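Long-range contacts in coat protein (Pseudomonas phage PP7, PDB 2QUX), which self-assembles into the T=3 icosahedral shell of the phage, packages the RNA genome through its packaging signals and represses translation of the viral replicase: residues T25-I30 against S47-G52; T18-Q23 against E32-P37; R41-A46 against K62-D67. All blocks are in the same frame, centred on the assembly; numbering follows the deposited sequence. Where two conformers were deposited one is given.

Contact 1: residues T25-I30 against S47-G52. With nucleotides of chain A.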
loop_
_atom_site.group_PDB
_atom_site.type_symbol
_atom_site.label_atom_id
_atom_site.label_comp_id
_atom_site.label_asym_id
_atom_site.label_seq_id
_atom_site.Cartn_x
_atom_site.Cartn_y
_atom_site.Cartn_z
ATOM N N THR G 25 11.923 -18.089 -0.168
ATOM C CA THR G 25 13.116 -18.171 -1.001
ATOM C C THR G 25 13.939 -16.980 -0.535
ATOM O O THR G 25 13.406 -16.133 0.189
ATOM C CB THR G 25 12.743 -18.065 -2.521
ATOM O OG1 THR G 25 11.805 -19.096 -2.872
ATOM C CG2 THR G 25 13.963 -18.217 -3.418
ATOM N N ALA G 26 15.231 -16.939 -0.883
ATOM C CA ALA G 26 16.131 -15.818 -0.539
ATOM C C ALA G 26 15.560 -14.429 -0.864
ATOM O O ALA G 26 15.698 -13.492 -0.067
ATOM C CB ALA G 26 17.473 -15.991 -1.236
ATOM N N ASP G 27 14.927 -14.319 -2.032
ATOM C CA ASP G 27 14.312 -13.069 -2.496
ATOM C C ASP G 27 12.873 -12.847 -1.966
ATOM O O ASP G 27 12.573 -11.755 -1.443
ATOM C CB ASP G 27 14.372 -12.957 -4.043
ATOM C CG ASP G 27 13.633 -14.092 -4.777
ATOM O OD1 ASP G 27 13.833 -15.278 -4.438
ATOM O OD2 ASP G 27 12.866 -13.795 -5.714
ATOM N N ARG G 28 12.054 -13.911 -2.025
ATOM C CA ARG G 28 10.578 -13.862 -2.111
ATOM C C ARG G 28 9.895 -14.673 -0.989
ATOM O O ARG G 28 10.484 -15.604 -0.451
ATOM C CB ARG G 28 10.188 -14.459 -3.467
ATOM C CG ARG G 28 8.791 -14.188 -3.990
ATOM C CD ARG G 28 8.472 -15.239 -5.056
ATOM N NE ARG G 28 7.235 -14.998 -5.790
ATOM C CZ ARG G 28 6.692 -15.832 -6.689
ATOM N NH1 ARG G 28 7.266 -17.005 -7.001
ATOM N NH2 ARG G 28 5.547 -15.490 -7.289
ATOM N N GLN G 29 8.655 -14.313 -0.643
ATOM C CA GLN G 29 7.839 -15.079 0.322
ATOM C C GLN G 29 6.405 -15.074 -0.128
ATOM O O GLN G 29 5.952 -14.098 -0.700
ATOM C CB GLN G 29 7.857 -14.495 1.739
ATOM C CG GLN G 29 9.172 -13.945 2.233
ATOM C CD GLN G 29 9.014 -13.339 3.589
ATOM O OE1 GLN G 29 8.818 -12.122 3.720
ATOM N NE2 GLN G 29 9.053 -14.185 4.617
ATOM N N ILE G 30 5.701 -16.167 0.148
ATOM C CA ILE G 30 4.287 -16.294 -0.154
ATOM C C ILE G 30 3.579 -16.851 1.097
ATOM O O ILE G 30 3.985 -17.893 1.629
ATOM C CB ILE G 30 4.043 -17.191 -1.369
ATOM C CG1 ILE G 30 4.743 -16.620 -2.620
ATOM C CG2 ILE G 30 2.547 -17.340 -1.625
ATOM C CD1 ILE G 30 4.579 -17.492 -3.883
ATOM N N SER G 47 8.519 -9.587 -1.337
ATOM C CA SER G 47 9.926 -9.705 -1.669
ATOM C C SER G 47 10.689 -8.437 -1.265
ATOM O O SER G 47 10.115 -7.358 -1.198
ATOM C CB SER G 47 10.087 -9.988 -3.170
ATOM O OG SER G 47 9.716 -8.878 -3.966
ATOM N N LEU G 48 11.971 -8.610 -0.966
ATOM C CA LEU G 48 12.930 -7.536 -0.698
ATOM C C LEU G 48 14.079 -7.706 -1.676
ATOM O O LEU G 48 14.585 -8.823 -1.837
ATOM C CB LEU G 48 13.473 -7.676 0.720
ATOM C CG LEU G 48 14.619 -6.768 1.153
ATOM C CD1 LEU G 48 14.151 -5.306 1.165
ATOM C CD2 LEU G 48 15.122 -7.247 2.512
ATOM N N ARG G 49 14.474 -6.614 -2.337
ATOM C CA ARG G 49 15.509 -6.647 -3.373
ATOM C C ARG G 49 16.330 -5.370 -3.355
ATOM O O ARG G 49 15.778 -4.301 -3.246
ATOM C CB ARG G 49 14.883 -6.856 -4.752
ATOM C CG ARG G 49 14.435 -8.295 -4.995
ATOM C CD ARG G 49 13.790 -8.495 -6.349
ATOM N NE ARG G 49 12.937 -9.690 -6.342
ATOM C CZ ARG G 49 11.948 -9.958 -7.206
ATOM N NH1 ARG G 49 11.637 -9.131 -8.213
ATOM N NH2 ARG G 49 11.246 -11.085 -7.064
ATOM N N GLN G 50 17.655 -5.504 -3.424
ATOM C CA GLN G 50 18.571 -4.384 -3.692
ATOM C C GLN G 50 18.584 -4.035 -5.164
ATOM O O GLN G 50 18.340 -4.886 -5.998
ATOM C CB GLN G 50 20.015 -4.728 -3.304
ATOM C CG GLN G 50 20.520 -4.004 -2.081
ATOM C CD GLN G 50 21.683 -4.708 -1.420
ATOM O OE1 GLN G 50 22.469 -5.396 -2.074
ATOM N NE2 GLN G 50 21.799 -4.538 -0.109
ATOM N N ASN G 51 18.890 -2.777 -5.471
ATOM C CA ASN G 51 19.163 -2.353 -6.842
ATOM C C ASN G 51 20.623 -2.740 -7.197
ATOM O O ASN G 51 21.401 -3.079 -6.296
ATOM C CB ASN G 51 18.832 -0.843 -7.020
ATOM C CG ASN G 51 19.824 0.091 -6.325
ATOM O OD1 ASN G 51 20.620 -0.321 -5.483
ATOM N ND2 ASN G 51 19.768 1.365 -6.683
ATOM N N GLY G 52 20.994 -2.697 -8.480
ATOM C CA GLY G 52 22.359 -3.110 -8.932
ATOM C C GLY G 52 23.508 -2.384 -8.233
ATOM O O GLY G 52 24.497 -3.003 -7.833
ATOM P P A A 11 18.329 -1.373 -10.912
ATOM O OP1 A A 11 19.683 -1.009 -10.422
ATOM O OP2 A A 11 17.581 -2.388 -10.154
ATOM O "O5'" A A 11 17.508 -0.022 -11.114
ATOM C "C5'" A A 11 18.169 1.094 -11.675
ATOM C "C4'" A A 11 17.181 2.197 -11.979
ATOM O "O4'" A A 11 16.108 1.686 -12.808
ATOM C "C3'" A A 11 16.446 2.787 -10.778
ATOM O "O3'" A A 11 17.250 3.743 -10.076
ATOM C "C2'" A A 11 15.289 3.470 -11.498
ATOM O "O2'" A A 11 15.654 4.724 -12.029
ATOM C "C1'" A A 11 14.942 2.467 -12.594
ATOM N N9 A A 11 13.854 1.591 -12.192
ATOM C C8 A A 11 13.937 0.448 -11.445
ATOM N N7 A A 11 12.782 -0.141 -11.252
ATOM C C5 A A 11 11.883 0.687 -11.892
ATOM C C6 A A 11 10.476 0.630 -12.032
ATOM N N6 A A 11 9.708 -0.338 -11.506
ATOM N N1 A A 11 9.893 1.595 -12.764
ATOM C C2 A A 11 10.657 2.564 -13.286
ATOM N N3 A A 11 11.975 2.743 -13.193
ATOM C C4 A A 11 12.526 1.758 -12.470
ATOM P P U A 12 17.791 3.527 -8.584
ATOM O OP1 U A 12 19.082 4.215 -8.464
ATOM O OP2 U A 12 17.585 2.160 -8.114
ATOM O "O5'" U A 12 16.829 4.427 -7.723
ATOM C "C5'" U A 12 15.439 4.148 -7.591
ATOM C "C4'" U A 12 14.811 5.212 -6.722
ATOM O "O4'" U A 12 15.399 5.163 -5.403
ATOM C "C3'" U A 12 15.072 6.647 -7.129
ATOM O "O3'" U A 12 14.193 7.000 -8.138
ATOM C "C2'" U A 12 14.893 7.441 -5.823
ATOM O "O2'" U A 12 13.535 7.677 -5.393
ATOM C "C1'" U A 12 15.641 6.475 -4.893
ATOM N N1 U A 12 17.129 6.661 -4.669
ATOM C C2 U A 12 17.570 7.832 -4.075
ATOM O O2 U A 12 16.825 8.727 -3.758
ATOM N N3 U A 12 18.938 7.949 -3.887
ATOM C C4 U A 12 19.885 6.992 -4.192
ATOM O O4 U A 12 21.059 7.208 -3.952
ATOM C C5 U A 12 19.380 5.782 -4.793
ATOM C C6 U A 12 18.061 5.660 -4.994
#
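A single weak, stretched salt bridge between side chains joins the open end of the hairpin: Asp27, just ahead of strand 28-32, offers OD2 to NH2 of Arg49 at 3.4 Å. The two side chains run alongside each other in the same direction, with carboxylate and guanidinium planes 25° apart, and the N-H is bent well away from a straight line to the oxygen. Arg49 reaches the acid with a chain extended from CG to NE, its CG lying beside the backbone N and anti to the carbonyl carbon (chi1 -76°). The hydroxyl OG of Ser47 sits 3.9 Å above one face of this guanidinium, offset toward its rim.

The backbone supplies the firmer link. Leu48 N donates to Asp27 O over 3.2 Å, approaching nearly along the C=O axis, and the same oxygen receives a CA-H...O contact from Ser47. Arg28 and Ser47 then form an antiparallel non-hydrogen-bonded pair, their CA atoms 4.2 Å apart. The Arg28 side chain leaves on the same face of the sheet as Ser47, and Ile30 CD1 lies over the centre of its guanidinium, 3.9 Å from the plane.

Beyond the strand, the chain turns to the RNA backbone. Asn51 ND2 gives a hydrogen bond of 2.7 Å to OP2 of U12 of the RNA (chain A), while its OD1 accepts from Ala56 N, which fixes the orientation of the amide. Gly52 N reaches OP1 of A11 of the same RNA chain at 2.9 Å.

Arg49 is itself an RNA-binding residue and packs on a phosphate of the bound RNA. Its cationic group therefore has both an acid and a phosphate as neighbours; Asp27 may partly offset its charge, though so weak a bond would restrain it only lightly.

Contact 2: residues T18-Q23 against E32-P37; sequences TLTEIQ and EEKVGP
Two backbone hydrogen bonds make Thr20 and Glu32 an antiparallel hydrogen-bonded pair, after which the 32-37 chain bends through an inverse gamma turn centred on Lys34. Each bond measures 2.8 Å, but Thr20 N stands above the carbonyl plane of Glu32, 48° out of it, whereas Glu32 N is tilted 30° from that of Thr20.

On the face carrying Thr20 and Glu32, the aliphatic part of Lys34 crosses Thr20 obliquely, with CG 3.7 Å from OG1. That hydroxyl lies beside its own backbone N (chi1 -56°), where it meets a water 2.6 Å away. The same water donates to Thr18 O and accepts from Lys34 N, bridging the strand to the turn. Ile22 has two conformers; in one of them CD1 touches CB and OE1 of Glu32, a contact that is accordingly doubtful. The other carboxylate oxygen, OE2, pairs with Arg43.

Glu33 instead runs past the Thr18 carbonyl, bringing CG to 3.5 Å from Thr18 O. Its extended chain carries the carboxylate to Arg17, while OE2 also accepts from a second water.

The two acids therefore turn their charges to arginines outside the paired segments, and a water replaces direct backbone bonding where the chains part. Through its salt bridge, Glu32 is placed to hold Arg43, an RNA-binding side chain, in position, consistent with a second-shell role.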
loop_
_atom_site.group_PDB
_atom_site.type_symbol
_atom_site.label_atom_id
_atom_site.label_comp_id
_atom_site.label_asym_id
_atom_site.label_seq_id
_atom_site.Cartn_x
_atom_site.Cartn_y
_atom_site.Cartn_z
ATOM N N THR G 18 -5.528 -15.435 9.242
ATOM C CA THR G 18 -4.159 -15.886 9.392
ATOM C C THR G 18 -3.697 -16.332 8.016
ATOM O O THR G 18 -4.332 -17.191 7.392
ATOM C CB THR G 18 -4.090 -17.061 10.387
ATOM O OG1 THR G 18 -4.763 -16.684 11.590
ATOM C CG2 THR G 18 -2.646 -17.441 10.698
ATOM N N LEU G 19 -2.626 -15.720 7.535
ATOM C CA LEU G 19 -2.007 -16.124 6.282
ATOM C C LEU G 19 -0.814 -16.967 6.699
ATOM O O LEU G 19 0.036 -16.493 7.431
ATOM C CB LEU G 19 -1.602 -14.907 5.444
ATOM C CG LEU G 19 -2.707 -14.247 4.612
ATOM C CD1 LEU G 19 -3.846 -13.762 5.474
ATOM C CD2 LEU G 19 -2.133 -13.100 3.811
ATOM N N THR G 20 -0.792 -18.224 6.279
ATOM C CA THR G 20 0.271 -19.181 6.625
ATOM C C THR G 20 1.301 -19.183 5.513
ATOM O O THR G 20 0.918 -19.177 4.339
ATOM C CB THR G 20 -0.326 -20.583 6.736
ATOM O OG1 THR G 20 -1.399 -20.553 7.693
ATOM C CG2 THR G 20 0.727 -21.591 7.134
ATOM N N GLU G 21 2.585 -19.183 5.871
ATOM C CA GLU G 21 3.682 -19.204 4.884
ATOM C C GLU G 21 3.667 -20.534 4.151
ATOM O O GLU G 21 3.658 -21.582 4.795
ATOM C CB GLU G 21 5.060 -19.045 5.540
ATOM C CG GLU G 21 6.201 -18.948 4.520
ATOM C CD GLU G 21 7.507 -18.438 5.099
ATOM O OE1 GLU G 21 7.859 -17.266 4.842
ATOM O OE2 GLU G 21 8.199 -19.215 5.793
ATOM N N ILE G 22 3.612 -20.454 2.821
ATOM C CA ILE G 22 3.621 -21.641 1.954
ATOM C C ILE G 22 4.857 -21.697 1.054
ATOM O O ILE G 22 5.132 -22.730 0.430
ATOM C CB ILE G 22 2.303 -21.789 1.137
ATOM C CG1 ILE G 22 2.062 -20.636 0.157
ATOM C CG2 ILE G 22 1.105 -21.916 2.081
ATOM C CD1 ILE G 22 0.999 -20.970 -0.865
ATOM N N GLN G 23 5.648 -20.620 1.026
ATOM C CA GLN G 23 6.878 -20.575 0.248
ATOM C C GLN G 23 7.775 -19.456 0.774
ATOM O O GLN G 23 7.293 -18.367 1.105
ATOM C CB GLN G 23 6.583 -20.344 -1.249
ATOM C CG GLN G 23 7.722 -20.763 -2.196
ATOM C CD GLN G 23 7.919 -19.805 -3.370
ATOM O OE1 GLN G 23 8.638 -18.812 -3.259
ATOM N NE2 GLN G 23 7.299 -20.116 -4.504
ATOM N N GLU G 32 -0.404 -17.771 2.370
ATOM C CA GLU G 32 -1.753 -18.044 1.909
ATOM C C GLU G 32 -2.677 -18.403 3.087
ATOM O O GLU G 32 -2.249 -19.035 4.047
ATOM C CB GLU G 32 -1.704 -19.202 0.919
ATOM C CG GLU G 32 -2.742 -19.118 -0.151
ATOM C CD GLU G 32 -2.685 -20.264 -1.149
ATOM O OE1 GLU G 32 -2.375 -21.404 -0.752
ATOM O OE2 GLU G 32 -2.996 -20.018 -2.334
ATOM N N GLU G 33 -3.945 -18.015 3.002
ATOM C CA GLU G 33 -4.925 -18.373 4.027
ATOM C C GLU G 33 -5.410 -19.810 3.852
ATOM O O GLU G 33 -6.040 -20.111 2.839
ATOM C CB GLU G 33 -6.117 -17.432 3.943
ATOM C CG GLU G 33 -7.045 -17.519 5.140
ATOM C CD GLU G 33 -8.314 -16.737 4.970
ATOM O OE1 GLU G 33 -8.788 -16.589 3.823
ATOM O OE2 GLU G 33 -8.847 -16.295 6.002
ATOM N N LYS G 34 -5.186 -20.677 4.850
ATOM C CA LYS G 34 -5.568 -22.108 4.746
ATOM C C LYS G 34 -7.043 -22.415 5.066
ATOM O O LYS G 34 -7.346 -23.157 6.001
ATOM C CB LYS G 34 -4.730 -22.969 5.677
ATOM C CG LYS G 34 -3.239 -22.966 5.513
ATOM C CD LYS G 34 -2.636 -24.147 6.334
ATOM C CE LYS G 34 -3.142 -24.265 7.807
ATOM N NZ LYS G 34 -2.478 -25.358 8.560
ATOM N N VAL G 35 -7.958 -21.862 4.282
ATOM C CA VAL G 35 -9.388 -22.088 4.472
ATOM C C VAL G 35 -10.043 -22.190 3.096
ATOM O O VAL G 35 -9.642 -21.499 2.156
ATOM C CB VAL G 35 -10.065 -20.921 5.263
ATOM C CG1 VAL G 35 -11.520 -21.247 5.559
ATOM C CG2 VAL G 35 -9.347 -20.631 6.567
ATOM N N GLY G 36 -11.039 -23.058 2.980
ATOM C CA GLY G 36 -11.951 -23.018 1.848
ATOM C C GLY G 36 -11.470 -23.904 0.734
ATOM O O GLY G 36 -10.732 -24.861 0.979
ATOM N N PRO G 37 -11.917 -23.628 -0.497
ATOM C CA PRO G 37 -11.310 -24.264 -1.662
ATOM C C PRO G 37 -9.817 -23.993 -1.765
ATOM O O PRO G 37 -9.368 -22.912 -1.377
ATOM C CB PRO G 37 -12.029 -23.588 -2.831
ATOM C CG PRO G 37 -13.347 -23.194 -2.276
ATOM C CD PRO G 37 -13.038 -22.752 -0.884
HETATM O O HOH W 1 -3.867 -19.761 7.331
HETATM O O HOH W 2 -8.429 -17.311 8.976
#

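Contact 3: residues R41-A46 against K62-D67. With nucleotides of chain A.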
loop_
_atom_site.group_PDB
_atom_site.type_symbol
_atom_site.label_atom_id
_atom_site.label_comp_id
_atom_site.label_asym_id
_atom_site.label_seq_id
_atom_site.Cartn_x
_atom_site.Cartn_y
_atom_site.Cartn_z
ATOM N N ARG G 41 -7.402 -18.898 -2.666
ATOM C CA ARG G 41 -7.142 -18.548 -1.269
ATOM C C ARG G 41 -6.504 -17.179 -1.230
ATOM O O ARG G 41 -5.816 -16.792 -2.180
ATOM C CB ARG G 41 -6.251 -19.584 -0.597
ATOM C CG ARG G 41 -6.924 -20.913 -0.506
ATOM C CD ARG G 41 -6.058 -21.992 0.109
ATOM N NE ARG G 41 -6.905 -23.077 0.591
ATOM C CZ ARG G 41 -6.558 -24.043 1.435
ATOM N NH1 ARG G 41 -5.339 -24.140 1.954
ATOM N NH2 ARG G 41 -7.479 -24.943 1.747
ATOM N N LEU G 42 -6.804 -16.418 -0.175
ATOM C CA LEU G 42 -6.241 -15.086 -0.015
ATOM C C LEU G 42 -4.733 -15.286 0.090
ATOM O O LEU G 42 -4.290 -16.137 0.850
ATOM C CB LEU G 42 -6.802 -14.401 1.237
ATOM C CG LEU G 42 -6.321 -12.992 1.607
ATOM C CD1 LEU G 42 -6.988 -11.941 0.721
ATOM C CD2 LEU G 42 -6.582 -12.721 3.090
ATOM N N ARG G 43 -3.976 -14.520 -0.695
ATOM C CA ARG G 43 -2.540 -14.701 -0.834
ATOM C C ARG G 43 -1.787 -13.386 -0.677
ATOM O O ARG G 43 -2.187 -12.394 -1.258
ATOM C CB ARG G 43 -2.256 -15.286 -2.215
ATOM C CG ARG G 43 -0.840 -15.778 -2.419
ATOM C CD ARG G 43 -0.644 -16.285 -3.826
ATOM N NE ARG G 43 -0.905 -17.721 -3.909
ATOM C CZ ARG G 43 -0.037 -18.671 -4.275
ATOM N NH1 ARG G 43 1.222 -18.404 -4.644
ATOM N NH2 ARG G 43 -0.441 -19.936 -4.277
ATOM N N LEU G 44 -0.684 -13.406 0.080
ATOM C CA LEU G 44 0.247 -12.289 0.183
ATOM C C LEU G 44 1.601 -12.748 -0.382
ATOM O O LEU G 44 2.198 -13.690 0.137
ATOM C CB LEU G 44 0.409 -11.823 1.644
ATOM C CG LEU G 44 1.423 -10.696 1.890
ATOM C CD1 LEU G 44 0.973 -9.331 1.210
ATOM C CD2 LEU G 44 1.680 -10.560 3.356
ATOM N N THR G 45 2.061 -12.092 -1.449
ATOM C CA THR G 45 3.406 -12.295 -1.980
ATOM C C THR G 45 4.259 -11.103 -1.569
ATOM O O THR G 45 3.837 -9.981 -1.730
ATOM C CB THR G 45 3.397 -12.454 -3.499
ATOM O OG1 THR G 45 2.439 -13.456 -3.839
ATOM C CG2 THR G 45 4.813 -12.880 -4.024
ATOM N N ALA G 46 5.452 -11.364 -1.036
ATOM C CA ALA G 46 6.344 -10.323 -0.557
ATOM C C ALA G 46 7.769 -10.631 -0.995
ATOM O O ALA G 46 8.177 -11.789 -0.999
ATOM C CB ALA G 46 6.279 -10.223 0.992
ATOM N N LYS G 62 2.094 -7.841 -2.313
ATOM C CA LYS G 62 0.981 -8.016 -3.226
ATOM C C LYS G 62 -0.093 -8.875 -2.609
ATOM O O LYS G 62 0.123 -10.072 -2.420
ATOM C CB LYS G 62 1.451 -8.685 -4.529
ATOM C CG LYS G 62 0.283 -8.921 -5.515
ATOM C CD LYS G 62 0.717 -9.066 -6.971
ATOM C CE LYS G 62 0.779 -10.512 -7.480
ATOM N NZ LYS G 62 0.217 -10.597 -8.864
ATOM N N LEU G 63 -1.263 -8.288 -2.345
ATOM C CA LEU G 63 -2.395 -9.047 -1.791
ATOM C C LEU G 63 -3.417 -9.352 -2.870
ATOM O O LEU G 63 -4.020 -8.435 -3.399
ATOM C CB LEU G 63 -3.022 -8.293 -0.618
ATOM C CG LEU G 63 -4.025 -9.006 0.284
ATOM C CD1 LEU G 63 -3.473 -10.273 0.962
ATOM C CD2 LEU G 63 -4.491 -8.012 1.335
ATOM N N ASP G 64 -3.599 -10.643 -3.179
ATOM C CA ASP G 64 -4.534 -11.115 -4.179
ATOM C C ASP G 64 -5.781 -11.661 -3.509
ATOM O O ASP G 64 -5.691 -12.622 -2.748
ATOM C CB ASP G 64 -3.906 -12.225 -5.030
ATOM C CG ASP G 64 -2.625 -11.787 -5.742
ATOM O OD1 ASP G 64 -2.552 -10.632 -6.216
ATOM O OD2 ASP G 64 -1.692 -12.624 -5.852
ATOM N N GLN G 65 -6.930 -11.042 -3.794
ATOM C CA GLN G 65 -8.226 -11.502 -3.310
ATOM C C GLN G 65 -9.125 -12.007 -4.441
ATOM O O GLN G 65 -9.745 -11.217 -5.146
ATOM C CB GLN G 65 -8.936 -10.397 -2.550
ATOM C CG GLN G 65 -10.148 -10.948 -1.745
ATOM C CD GLN G 65 -10.946 -9.860 -1.110
ATOM O OE1 GLN G 65 -11.038 -9.781 0.109
ATOM N NE2 GLN G 65 -11.518 -8.990 -1.935
ATOM N N ALA G 66 -9.199 -13.330 -4.579
ATOM C CA ALA G 66 -9.984 -13.971 -5.617
ATOM C C ALA G 66 -11.437 -14.088 -5.192
ATOM O O ALA G 66 -11.755 -14.088 -3.992
ATOM C CB ALA G 66 -9.417 -15.343 -5.940
ATOM N N ASP G 67 -12.313 -14.169 -6.191
ATOM C CA ASP G 67 -13.727 -14.357 -5.974
ATOM C C ASP G 67 -14.104 -15.723 -6.505
ATOM O O ASP G 67 -14.100 -15.926 -7.712
ATOM C CB ASP G 67 -14.513 -13.266 -6.678
ATOM C CG ASP G 67 -15.956 -13.252 -6.264
ATOM O OD1 ASP G 67 -16.266 -12.501 -5.315
ATOM O OD2 ASP G 67 -16.758 -14.005 -6.864
ATOM P P A A 6 -1.691 -6.229 -16.591
ATOM O OP1 A A 6 -3.127 -5.902 -16.500
ATOM O OP2 A A 6 -0.711 -5.183 -16.983
ATOM O "O5'" A A 6 -1.185 -6.791 -15.172
ATOM C "C5'" A A 6 0.137 -7.359 -15.058
ATOM C "C4'" A A 6 0.231 -8.569 -14.139
ATOM O "O4'" A A 6 0.036 -8.114 -12.789
ATOM C "C3'" A A 6 -0.751 -9.726 -14.325
ATOM O "O3'" A A 6 -0.077 -10.955 -14.159
ATOM C "C2'" A A 6 -1.771 -9.613 -13.208
ATOM O "O2'" A A 6 -2.122 -10.890 -12.701
ATOM C "C1'" A A 6 -1.030 -8.790 -12.147
ATOM N N9 A A 6 -1.727 -7.703 -11.474
ATOM C C8 A A 6 -3.001 -7.228 -11.665
ATOM N N7 A A 6 -3.300 -6.210 -10.924
ATOM C C5 A A 6 -2.150 -5.999 -10.190
ATOM C C6 A A 6 -1.861 -5.068 -9.193
ATOM N N6 A A 6 -2.769 -4.158 -8.850
ATOM N N1 A A 6 -0.618 -5.072 -8.642
ATOM C C2 A A 6 0.256 -5.996 -9.059
ATOM N N3 A A 6 0.066 -6.962 -9.976
ATOM C C4 A A 6 -1.159 -6.888 -10.522
HETATM O O HOH W 3 -6.297 -14.867 -4.093
HETATM O O HOH W 4 -0.089 -12.356 -3.820
#
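Leu63 and Leu42 meet at an angle on the face of the sheet turned to the second subunit, their CD1 atoms 3.9 Å apart. With chi1 near 180° (-168°) and chi2 at 58°, Leu63 brings CD1 across to within 3.3 Å of Arg43 O and also against CB of Leu44. Leu42 CD1 extends further, onto CB and CG of Gln65. Leu103 and Leu107 of the second subunit cover Leu42 and Leu44, while the Gln65 amide bonds to Ser96 and Ser99 of that subunit.

Arg43, Thr45, Lys62 and Asp64 project from the other face, where Arg43, Lys62 and Asp64 are RNA-binding residues. Thr45 OG1 and Asp64 OD2 share a water, 2.8 Å from the former and 2.6 Å from the latter, which also lies within bonding distance of Lys62 O. Lys62 CD comes within 3.7 Å of N3 of A6 of the RNA (chain A), and the bends at chi3 and chi4 then steer the ammonium end, whose NZ makes a long salt bridge to Asp64 OD1. The end of Arg43 leads away from strand 62-67.

Between the two faces, reciprocal backbone hydrogen bonds join Arg43 to Asp64 and Thr45 to Lys62. Where the strand begins, a further water donates to Arg41 O and Asp64 O, the latter at 2.7 Å.

Leucines against the partner's helix on one face and RNA-binding residues on the other are characteristic of the coat-protein dimer of RNA phages, whose antiparallel sheet presents its RNA site opposite the helices.

In the fold
All three contacts belong to one antiparallel sheet whose strands follow chain order. Contact 2 pairs strand 15-24 with the end of strand 28-32 and the loop beyond it; contact 1 joins 28-32 to 43-50, and contact 3 joins 43-50 to 56-69. Along the chain, contact 1 alternates with each of the others, whereas contact 2 closes before contact 3 opens. The centres of contacts 1 and 2 lie about 20 Å apart, those of contacts 1 and 3 about 18 Å, those of contacts 2 and 3 about 10 Å. Gln29-Ala46 backbone bonding links contacts 1 and 3, Glu33-Leu42 links 2 and 3, and strand 43-50 carries RNA-binding residues of both contacts 1 and 3.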